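Local coordinates for protein toll (Drosophila melanogaster, PDB 4LXR) that binds the cleaved, active form of the cytokine spaetzle through its leucine-rich-repeat ectodomain and so switches on signalling in dorsal-ventral patterning and antifungal defence, at residues A[370-376]-A[393-399]; A[194-200]-A[219-224]; A[445-451]-A[469-475]. All coordinates share one frame. Residue numbers count along the deposited sequence, not the author numbering.

Interaction 1: residues A[370-376]-A[393-399]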
loop_
_atom_site.group_PDB
_atom_site.type_symbol
_atom_site.label_atom_id
_atom_site.label_comp_id
_atom_site.label_asym_id
_atom_site.label_seq_id
_atom_site.Cartn_x
_atom_site.Cartn_y
_atom_site.Cartn_z
ATOM N N LEU A 370 -9.190 -16.275 -2.005
ATOM C CA LEU A 370 -8.538 -17.549 -1.751
ATOM C C LEU A 370 -7.079 -17.369 -1.365
ATOM O O LEU A 370 -6.322 -18.336 -1.345
ATOM C CB LEU A 370 -8.635 -18.448 -2.994
ATOM C CG LEU A 370 -10.058 -18.874 -3.366
ATOM C CD1 LEU A 370 -10.100 -19.527 -4.761
ATOM C CD2 LEU A 370 -10.582 -19.828 -2.301
ATOM N N GLU A 371 -6.672 -16.129 -1.092
ATOM C CA GLU A 371 -5.253 -15.850 -0.866
ATOM C C GLU A 371 -4.754 -16.588 0.386
ATOM O O GLU A 371 -5.547 -16.948 1.259
ATOM C CB GLU A 371 -4.981 -14.324 -0.806
ATOM C CG GLU A 371 -5.636 -13.576 0.381
ATOM C CD GLU A 371 -7.029 -13.037 0.065
ATOM O OE1 GLU A 371 -7.715 -13.607 -0.820
ATOM O OE2 GLU A 371 -7.430 -12.024 0.695
ATOM N N ASP A 372 -3.449 -16.835 0.450
ATOM C CA ASP A 372 -2.812 -17.492 1.600
ATOM C C ASP A 372 -3.317 -18.908 1.859
ATOM O O ASP A 372 -3.765 -19.269 2.961
ATOM C CB ASP A 372 -2.846 -16.596 2.851
ATOM C CG ASP A 372 -2.007 -15.328 2.667
ATOM O OD1 ASP A 372 -0.759 -15.413 2.681
ATOM O OD2 ASP A 372 -2.595 -14.254 2.473
ATOM N N ASN A 373 -3.205 -19.708 0.810
ATOM C CA ASN A 373 -3.548 -21.108 0.850
ATOM C C ASN A 373 -2.477 -21.908 0.113
ATOM O O ASN A 373 -1.410 -21.383 -0.188
ATOM C CB ASN A 373 -4.944 -21.311 0.257
ATOM C CG ASN A 373 -6.041 -21.089 1.298
ATOM O OD1 ASN A 373 -6.207 -21.901 2.201
ATOM N ND2 ASN A 373 -6.752 -19.978 1.199
ATOM N N LEU A 374 -2.758 -23.170 -0.168
ATOM C CA LEU A 374 -1.771 -24.049 -0.771
ATOM C C LEU A 374 -2.297 -24.653 -2.053
ATOM O O LEU A 374 -2.026 -25.806 -2.332
ATOM C CB LEU A 374 -1.427 -25.174 0.199
ATOM C CG LEU A 374 -0.870 -24.732 1.554
ATOM C CD1 LEU A 374 -0.753 -25.922 2.488
ATOM C CD2 LEU A 374 0.486 -24.040 1.385
ATOM N N LEU A 375 -3.086 -23.893 -2.810
ATOM C CA LEU A 375 -3.646 -24.390 -4.064
ATOM C C LEU A 375 -2.571 -24.467 -5.154
ATOM O O LEU A 375 -1.694 -23.599 -5.238
ATOM C CB LEU A 375 -4.806 -23.493 -4.513
ATOM C CG LEU A 375 -5.978 -23.492 -3.513
ATOM C CD1 LEU A 375 -6.901 -22.339 -3.767
ATOM C CD2 LEU A 375 -6.735 -24.808 -3.562
ATOM N N THR A 376 -2.645 -25.497 -5.989
ATOM C CA THR A 376 -1.604 -25.726 -6.985
ATOM C C THR A 376 -2.078 -25.562 -8.418
ATOM O O THR A 376 -1.273 -25.560 -9.320
ATOM C CB THR A 376 -1.018 -27.129 -6.890
ATOM O OG1 THR A 376 -2.087 -28.081 -6.872
ATOM C CG2 THR A 376 -0.160 -27.285 -5.654
ATOM N N VAL A 393 -8.986 -13.221 -5.868
ATOM C CA VAL A 393 -7.704 -13.060 -5.177
ATOM C C VAL A 393 -7.159 -14.433 -4.809
ATOM O O VAL A 393 -7.791 -15.173 -4.051
ATOM C CB VAL A 393 -7.821 -12.171 -3.911
ATOM C CG1 VAL A 393 -6.447 -11.918 -3.285
ATOM C CG2 VAL A 393 -8.484 -10.855 -4.246
ATOM N N MET A 394 -6.004 -14.783 -5.385
ATOM C CA MET A 394 -5.387 -16.079 -5.143
ATOM C C MET A 394 -3.912 -15.912 -4.842
ATOM O O MET A 394 -3.089 -16.799 -5.139
ATOM C CB MET A 394 -5.589 -17.023 -6.330
ATOM C CG MET A 394 -7.059 -17.252 -6.668
ATOM S SD MET A 394 -7.281 -18.573 -7.854
ATOM C CE MET A 394 -6.663 -19.994 -6.975
ATOM N N SER A 395 -3.594 -14.768 -4.243
ATOM C CA SER A 395 -2.227 -14.440 -3.844
ATOM C C SER A 395 -1.664 -15.437 -2.855
ATOM O O SER A 395 -2.396 -15.960 -2.012
ATOM C CB SER A 395 -2.206 -13.058 -3.196
ATOM O OG SER A 395 -2.972 -12.167 -3.971
ATOM N N ARG A 396 -0.358 -15.668 -2.949
ATOM C CA ARG A 396 0.366 -16.500 -1.999
ATOM C C ARG A 396 -0.286 -17.879 -1.862
ATOM O O ARG A 396 -0.672 -18.300 -0.767
ATOM C CB ARG A 396 0.502 -15.792 -0.640
ATOM C CG ARG A 396 1.409 -14.541 -0.680
ATOM C CD ARG A 396 1.390 -13.736 0.625
ATOM N NE ARG A 396 0.022 -13.363 0.974
ATOM C CZ ARG A 396 -0.596 -12.272 0.533
ATOM N NH1 ARG A 396 0.031 -11.401 -0.242
ATOM N NH2 ARG A 396 -1.846 -12.053 0.874
ATOM N N ASN A 397 -0.432 -18.550 -3.003
ATOM C CA ASN A 397 -0.722 -19.978 -3.049
ATOM C C ASN A 397 0.512 -20.684 -3.629
ATOM O O ASN A 397 1.604 -20.149 -3.545
ATOM C CB ASN A 397 -1.994 -20.251 -3.855
ATOM C CG ASN A 397 -3.263 -20.091 -3.020
ATOM O OD1 ASN A 397 -3.805 -21.078 -2.522
ATOM N ND2 ASN A 397 -3.739 -18.852 -2.862
ATOM N N ARG A 398 0.348 -21.878 -4.190
ATOM C CA ARG A 398 1.441 -22.583 -4.865
ATOM C C ARG A 398 1.019 -22.872 -6.301
ATOM O O ARG A 398 1.292 -23.950 -6.833
ATOM C CB ARG A 398 1.764 -23.911 -4.176
ATOM C CG ARG A 398 1.975 -23.842 -2.654
ATOM C CD ARG A 398 2.996 -22.799 -2.234
ATOM N NE ARG A 398 4.294 -23.025 -2.856
ATOM C CZ ARG A 398 5.030 -22.083 -3.439
ATOM N NH1 ARG A 398 4.603 -20.826 -3.496
ATOM N NH2 ARG A 398 6.201 -22.405 -3.976
ATOM N N LEU A 399 0.338 -21.915 -6.927
ATOM C CA LEU A 399 -0.241 -22.141 -8.251
ATOM C C LEU A 399 0.844 -22.383 -9.267
ATOM O O LEU A 399 1.806 -21.631 -9.338
ATOM C CB LEU A 399 -1.096 -20.953 -8.691
ATOM C CG LEU A 399 -2.389 -20.741 -7.910
ATOM C CD1 LEU A 399 -3.155 -19.538 -8.479
ATOM C CD2 LEU A 399 -3.201 -22.013 -8.032
#
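The segments leave adjacent strands and run on side by side, Glu371 CA 4.3 Å from Met394 CA. The backbone ladder goes from Leu370 N to Val393 O (2.7 Å) into Asp372 N to Ser395 O (2.8 Å), passes through a weak bond from Asn373 N to Arg396 O (3.3 Å) and on to Arg398 N to Leu375 O (2.9 Å). Among these rungs stands Asn397: its ND2 donates to Leu370 O (3.0 Å) and its OD1 accepts from Leu375 N (2.9 Å). This is the asparagine ladder of leucine-rich repeats, here LRR 10 and LRR 11; Asn373 repeats the role toward Leu346 and Leu351, and Asn421 toward Met394 and Leu399. Inside, Met394 CE touches Leu370 CD1 (4.1 Å) and Leu375 CD1 (4.0 Å). On the outer side Asp372 forms a salt bridge with Arg396, OD1 to NE and OD2 to NH2 both 2.8 Å. One buried amide thus satisfies main-chain groups on both sides of the turn, letting the chain bend without leaving them bare.

Interaction 2: residues A[194-200]-A[219-224]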
loop_
_atom_site.group_PDB
_atom_site.type_symbol
_atom_site.label_atom_id
_atom_site.label_comp_id
_atom_site.label_asym_id
_atom_site.label_seq_id
_atom_site.Cartn_x
_atom_site.Cartn_y
_atom_site.Cartn_z
ATOM N N PRO A 194 -40.792 -4.731 27.359
ATOM C CA PRO A 194 -41.439 -5.432 26.242
ATOM C C PRO A 194 -41.001 -4.899 24.871
ATOM O O PRO A 194 -41.335 -5.517 23.870
ATOM C CB PRO A 194 -42.944 -5.188 26.490
ATOM C CG PRO A 194 -43.003 -3.879 27.251
ATOM C CD PRO A 194 -41.723 -3.829 28.080
ATOM N N LYS A 195 -40.254 -3.794 24.835
ATOM C CA LYS A 195 -39.704 -3.276 23.575
ATOM C C LYS A 195 -38.211 -3.563 23.417
ATOM O O LYS A 195 -37.609 -3.118 22.447
ATOM C CB LYS A 195 -39.928 -1.751 23.443
ATOM C CG LYS A 195 -41.395 -1.311 23.533
ATOM C CD LYS A 195 -41.531 0.190 23.814
ATOM C CE LYS A 195 -40.948 1.011 22.684
ATOM N NZ LYS A 195 -41.348 2.447 22.731
ATOM N N LEU A 196 -37.611 -4.304 24.345
ATOM C CA LEU A 196 -36.161 -4.513 24.292
ATOM C C LEU A 196 -35.683 -5.184 22.988
ATOM O O LEU A 196 -36.145 -6.272 22.650
ATOM C CB LEU A 196 -35.679 -5.317 25.498
ATOM C CG LEU A 196 -34.155 -5.448 25.615
ATOM C CD1 LEU A 196 -33.459 -4.084 25.801
ATOM C CD2 LEU A 196 -33.830 -6.378 26.761
ATOM N N LYS A 197 -34.772 -4.535 22.258
ATOM C CA LYS A 197 -34.283 -5.096 20.988
ATOM C C LYS A 197 -32.823 -5.530 21.029
ATOM O O LYS A 197 -32.464 -6.556 20.455
ATOM C CB LYS A 197 -34.508 -4.117 19.826
ATOM C CG LYS A 197 -35.976 -3.746 19.614
ATOM C CD LYS A 197 -36.123 -2.635 18.561
ATOM C CE LYS A 197 -37.599 -2.344 18.296
ATOM N NZ LYS A 197 -38.331 -1.790 19.509
ATOM N N GLN A 198 -31.985 -4.771 21.727
ATOM C CA GLN A 198 -30.549 -5.062 21.744
ATOM C C GLN A 198 -30.050 -5.385 23.148
ATOM O O GLN A 198 -30.199 -4.587 24.086
ATOM C CB GLN A 198 -29.736 -3.898 21.131
ATOM C CG GLN A 198 -28.244 -4.200 20.965
ATOM C CD GLN A 198 -27.986 -5.416 20.064
ATOM O OE1 GLN A 198 -28.608 -5.555 19.006
ATOM N NE2 GLN A 198 -27.113 -6.327 20.514
ATOM N N LEU A 199 -29.458 -6.565 23.283
ATOM C CA LEU A 199 -28.967 -7.041 24.555
ATOM C C LEU A 199 -27.470 -7.285 24.449
ATOM O O LEU A 199 -27.044 -8.333 23.963
ATOM C CB LEU A 199 -29.707 -8.336 24.940
ATOM C CG LEU A 199 -29.396 -8.923 26.327
ATOM C CD1 LEU A 199 -29.503 -7.847 27.395
ATOM C CD2 LEU A 199 -30.344 -10.096 26.656
ATOM N N ASN A 200 -26.666 -6.310 24.873
ATOM C CA ASN A 200 -25.219 -6.459 24.861
ATOM C C ASN A 200 -24.641 -6.904 26.198
ATOM O O ASN A 200 -24.745 -6.192 27.196
ATOM C CB ASN A 200 -24.528 -5.153 24.407
ATOM C CG ASN A 200 -24.438 -5.049 22.904
ATOM O OD1 ASN A 200 -24.978 -5.897 22.197
ATOM N ND2 ASN A 200 -23.761 -4.008 22.401
ATOM N N SER A 219 -39.058 -10.057 22.084
ATOM C CA SER A 219 -38.841 -8.831 21.349
ATOM C C SER A 219 -37.383 -8.718 20.895
ATOM O O SER A 219 -37.058 -7.916 20.012
ATOM C CB SER A 219 -39.202 -7.642 22.232
ATOM O OG SER A 219 -38.300 -7.540 23.326
ATOM N N VAL A 220 -36.508 -9.519 21.496
ATOM C CA VAL A 220 -35.062 -9.314 21.353
ATOM C C VAL A 220 -34.557 -9.633 19.940
ATOM O O VAL A 220 -34.776 -10.724 19.428
ATOM C CB VAL A 220 -34.248 -10.080 22.435
ATOM C CG1 VAL A 220 -32.718 -10.061 22.124
ATOM C CG2 VAL A 220 -34.511 -9.497 23.816
ATOM N N LEU A 221 -33.873 -8.672 19.327
ATOM C CA LEU A 221 -33.403 -8.817 17.954
ATOM C C LEU A 221 -31.912 -9.105 17.923
ATOM O O LEU A 221 -31.405 -9.731 16.991
ATOM C CB LEU A 221 -33.723 -7.553 17.141
ATOM C CG LEU A 221 -35.215 -7.180 17.099
ATOM C CD1 LEU A 221 -35.409 -5.920 16.283
ATOM C CD2 LEU A 221 -36.041 -8.312 16.526
ATOM N N GLY A 222 -31.208 -8.639 18.947
ATOM C CA GLY A 222 -29.768 -8.822 19.008
ATOM C C GLY A 222 -29.276 -9.258 20.374
ATOM O O GLY A 222 -29.619 -8.654 21.402
ATOM N N ILE A 223 -28.483 -10.321 20.395
ATOM C CA ILE A 223 -27.794 -10.709 21.618
ATOM C C ILE A 223 -26.294 -10.917 21.375
ATOM O O ILE A 223 -25.876 -11.644 20.455
ATOM C CB ILE A 223 -28.403 -11.952 22.293
ATOM C CG1 ILE A 223 -27.606 -12.279 23.558
ATOM C CG2 ILE A 223 -28.434 -13.171 21.354
ATOM C CD1 ILE A 223 -28.149 -13.455 24.298
ATOM N N ASP A 224 -25.484 -10.267 22.195
ATOM C CA ASP A 224 -24.052 -10.324 21.996
ATOM C C ASP A 224 -23.398 -10.769 23.275
ATOM O O ASP A 224 -23.400 -10.043 24.243
ATOM C CB ASP A 224 -23.523 -8.960 21.552
ATOM C CG ASP A 224 -22.040 -8.986 21.198
ATOM O OD1 ASP A 224 -21.304 -9.869 21.693
ATOM O OD2 ASP A 224 -21.605 -8.106 20.428
#
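Ser219 opens the segment by pointing at its neighbour: its OG donates to Leu196 O at 2.6 Å, and its CB lies 3.4 Å from Pro194 O. Val220 turns its methyls inward, CG2 4.3 Å from Leu196 CD2 and CG1 4.5 Å from Leu199 CB. Leu221 comes just before the strand: Lys197 O accepts from both Leu221 N (2.8 Å) and Gly222 N (2.9 Å), a bifurcated start to the pairing. The two strands, 198-200 and 222-224, are neighbouring rungs of the parallel sheet lining the concave face of the leucine-rich-repeat solenoid, one from LRR 3 and one from LRR 4, 4.8 Å apart and only 3° from parallel. Gly222 O then takes Leu199 N (2.8 Å). A CB on Gly222 would clash with Gln198 OE1, which instead rests 3.5 Å from Gly222 CA and accepts a hydrogen bond from His109 of spaetzle. Ile223 sits beside Leu199 on the core-facing side. At Asp224 the backbone N reaches Leu199 O (3.0 Å), while CB lies 3.5 Å from Asn200 OD1; Asp224 OD1 bonds to His226, and OD2 accepts the main-chain N of Gln62 of spaetzle, whose carbonyl takes Asn200 ND2.

Interaction 3: residues A[445-451]-A[469-475]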
loop_
_atom_site.group_PDB
_atom_site.type_symbol
_atom_site.label_atom_id
_atom_site.label_comp_id
_atom_site.label_asym_id
_atom_site.label_seq_id
_atom_site.Cartn_x
_atom_site.Cartn_y
_atom_site.Cartn_z
ATOM N N MET A 445 -10.564 -12.578 -21.366
ATOM C CA MET A 445 -11.082 -11.497 -20.547
ATOM C C MET A 445 -10.651 -10.143 -21.090
ATOM O O MET A 445 -9.826 -9.445 -20.491
ATOM C CB MET A 445 -10.688 -11.703 -19.081
ATOM C CG MET A 445 -11.242 -13.006 -18.538
ATOM S SD MET A 445 -10.907 -13.313 -16.798
ATOM C CE MET A 445 -9.167 -13.737 -16.857
ATOM N N HIS A 446 -11.231 -9.794 -22.240
ATOM C CA HIS A 446 -10.965 -8.524 -22.912
ATOM C C HIS A 446 -11.304 -7.339 -22.016
ATOM O O HIS A 446 -10.694 -6.279 -22.134
ATOM C CB HIS A 446 -11.713 -8.441 -24.259
ATOM C CG HIS A 446 -13.188 -8.706 -24.153
ATOM N ND1 HIS A 446 -13.783 -9.836 -24.675
ATOM C CD2 HIS A 446 -14.185 -7.991 -23.574
ATOM C CE1 HIS A 446 -15.082 -9.803 -24.428
ATOM N NE2 HIS A 446 -15.351 -8.697 -23.756
ATOM N N GLY A 447 -12.251 -7.525 -21.096
ATOM C CA GLY A 447 -12.645 -6.448 -20.208
ATOM C C GLY A 447 -11.795 -6.277 -18.956
ATOM O O GLY A 447 -12.060 -5.378 -18.151
ATOM N N LEU A 448 -10.774 -7.121 -18.787
ATOM C CA LEU A 448 -9.952 -7.114 -17.563
ATOM C C LEU A 448 -9.282 -5.766 -17.259
ATOM O O LEU A 448 -8.755 -5.106 -18.155
ATOM C CB LEU A 448 -8.896 -8.227 -17.607
ATOM C CG LEU A 448 -8.283 -8.670 -16.267
ATOM C CD1 LEU A 448 -9.326 -9.348 -15.373
ATOM C CD2 LEU A 448 -7.096 -9.596 -16.480
ATOM N N LEU A 449 -9.295 -5.380 -15.984
ATOM C CA LEU A 449 -8.753 -4.094 -15.542
ATOM C C LEU A 449 -7.436 -4.249 -14.779
ATOM O O LEU A 449 -6.489 -3.493 -14.981
ATOM C CB LEU A 449 -9.783 -3.344 -14.669
ATOM C CG LEU A 449 -11.114 -2.990 -15.354
ATOM C CD1 LEU A 449 -12.076 -2.248 -14.442
ATOM C CD2 LEU A 449 -10.876 -2.192 -16.649
ATOM N N THR A 450 -7.390 -5.214 -13.873
ATOM C CA THR A 450 -6.190 -5.476 -13.101
ATOM C C THR A 450 -5.722 -6.896 -13.363
ATOM O O THR A 450 -6.470 -7.862 -13.168
ATOM C CB THR A 450 -6.438 -5.356 -11.599
ATOM O OG1 THR A 450 -6.949 -4.058 -11.279
ATOM C CG2 THR A 450 -5.147 -5.606 -10.822
ATOM N N LEU A 451 -4.479 -7.019 -13.803
ATOM C CA LEU A 451 -3.829 -8.312 -13.883
ATOM C C LEU A 451 -2.546 -8.228 -13.073
ATOM O O LEU A 451 -1.546 -7.659 -13.515
ATOM C CB LEU A 451 -3.526 -8.691 -15.337
ATOM C CG LEU A 451 -2.848 -10.048 -15.546
ATOM C CD1 LEU A 451 -3.567 -11.158 -14.767
ATOM C CD2 LEU A 451 -2.764 -10.385 -17.043
ATOM N N MET A 469 -6.655 -6.955 -24.293
ATOM C CA MET A 469 -7.121 -6.255 -23.104
ATOM C C MET A 469 -7.025 -4.758 -23.303
ATOM O O MET A 469 -6.057 -4.119 -22.882
ATOM C CB MET A 469 -6.315 -6.684 -21.883
ATOM C CG MET A 469 -6.400 -8.167 -21.637
ATOM S SD MET A 469 -5.418 -8.691 -20.232
ATOM C CE MET A 469 -5.776 -10.457 -20.236
ATOM N N LEU A 470 -8.045 -4.199 -23.943
ATOM C CA LEU A 470 -8.008 -2.804 -24.356
ATOM C C LEU A 470 -8.390 -1.869 -23.214
ATOM O O LEU A 470 -8.271 -0.649 -23.334
ATOM C CB LEU A 470 -8.920 -2.590 -25.563
ATOM C CG LEU A 470 -8.248 -2.610 -26.940
ATOM C CD1 LEU A 470 -7.073 -3.573 -26.984
ATOM C CD2 LEU A 470 -9.269 -2.965 -28.009
ATOM N N GLN A 471 -8.829 -2.451 -22.103
ATOM C CA GLN A 471 -9.242 -1.665 -20.942
ATOM C C GLN A 471 -8.277 -1.824 -19.758
ATOM O O GLN A 471 -8.493 -1.238 -18.701
ATOM C CB GLN A 471 -10.670 -2.039 -20.521
ATOM C CG GLN A 471 -11.734 -1.798 -21.588
ATOM C CD GLN A 471 -12.060 -0.329 -21.763
ATOM O OE1 GLN A 471 -12.371 0.368 -20.796
ATOM N NE2 GLN A 471 -11.986 0.154 -22.999
ATOM N N LEU A 472 -7.210 -2.598 -19.948
ATOM C CA LEU A 472 -6.272 -2.903 -18.861
ATOM C C LEU A 472 -5.696 -1.644 -18.214
ATOM O O LEU A 472 -5.187 -0.760 -18.904
ATOM C CB LEU A 472 -5.144 -3.817 -19.353
ATOM C CG LEU A 472 -4.412 -4.655 -18.304
ATOM C CD1 LEU A 472 -5.372 -5.638 -17.628
ATOM C CD2 LEU A 472 -3.243 -5.402 -18.922
ATOM N N ARG A 473 -5.791 -1.567 -16.889
ATOM C CA ARG A 473 -5.353 -0.387 -16.145
ATOM C C ARG A 473 -4.047 -0.653 -15.419
ATOM O O ARG A 473 -3.184 0.223 -15.326
ATOM C CB ARG A 473 -6.423 0.031 -15.140
ATOM C CG ARG A 473 -5.956 1.018 -14.079
ATOM C CD ARG A 473 -5.632 2.391 -14.660
ATOM N NE ARG A 473 -6.802 3.032 -15.252
ATOM C CZ ARG A 473 -7.670 3.778 -14.575
ATOM N NH1 ARG A 473 -7.505 3.970 -13.274
ATOM N NH2 ARG A 473 -8.708 4.324 -15.195
ATOM N N GLU A 474 -3.905 -1.874 -14.914
ATOM C CA GLU A 474 -2.754 -2.247 -14.109
ATOM C C GLU A 474 -2.270 -3.640 -14.508
ATOM O O GLU A 474 -3.047 -4.596 -14.548
ATOM C CB GLU A 474 -3.120 -2.197 -12.628
ATOM C CG GLU A 474 -2.116 -2.861 -11.702
ATOM C CD GLU A 474 -1.087 -1.893 -11.156
ATOM O OE1 GLU A 474 -1.323 -0.668 -11.249
ATOM O OE2 GLU A 474 -0.043 -2.357 -10.635
ATOM N N LEU A 475 -0.986 -3.741 -14.837
ATOM C CA LEU A 475 -0.372 -5.012 -15.197
ATOM C C LEU A 475 0.938 -5.193 -14.432
ATOM O O LEU A 475 1.981 -4.690 -14.845
ATOM C CB LEU A 475 -0.123 -5.072 -16.709
ATOM C CG LEU A 475 0.639 -6.288 -17.232
ATOM C CD1 LEU A 475 -0.085 -7.588 -16.910
ATOM C CD2 LEU A 475 0.885 -6.169 -18.732
#
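Leucines and methionines fill the middle of this contact. Leu451 CD2 meets Leu475 CD1 at 3.9 Å, and Leu472 CD1 wedges in between Leu448 CB (4.4 Å) and Leu451 CB (4.2 Å). The extended side chain of Met469 reaches across to the other segment, so that CE lies 4.1 Å from Leu448 CD2 and 4.4 Å from Leu451 CD2. Helix 463-467, which joins the two strands in a beta-alpha-beta unit, closes over this cluster, with Trp465 against Leu451 and Asp464 against Met469; Leu416 of the preceding strand also packs on Leu451.

Just beyond the core the backbones pair in parallel, Thr450 opposite Glu474 and Leu451 opposite Leu475. Leu449 O is shared by Arg473 N (2.8 Å) and Glu474 N (3.1 Å), and Leu451 N donates to Glu474 O (2.9 Å). Ahead of the strands each segment makes a type I turn, Met445 to Leu448 and Met469 to Leu472, so the repeats LRR 13 and LRR 14 approach their strands in the same way.

Toward solvent, Leu449 CD2 lies over Gln471, 3.9 Å from its CB, and Thr450 CG2 touches Glu474 CG at 4.2 Å. The polar ends look elsewhere: Thr450 OG1 bonds to His415, and Arg473 NE to the carbonyl of Asn496. The pairing of these two segments therefore rests on main-chain hydrogen bonds and on apolar side-chain packing, while the polar ends of Thr450 and Arg473 are bonded outside them.

How the interactions relate
All three contacts join adjacent repeats of one solenoid, in chain order interaction 2, interaction 1, interaction 3. Interactions 2 and 3 pair strands of the same long sheet; interaction 1 takes up the chain where its strands end and follows it round the turn. Centres of interactions 1 and 3 are 21 Å apart, with nearest atoms about 9 Å apart. Interaction 2 is more remote, its centre 41 Å from that of interaction 1 and 48 Å from that of interaction 3. Of the three, interaction 2 alone touches spaetzle. A bound NAG lies about 4 Å from the side chain of Arg398 in interaction 1, and others about 6 Å from those of Leu221 and Glu474.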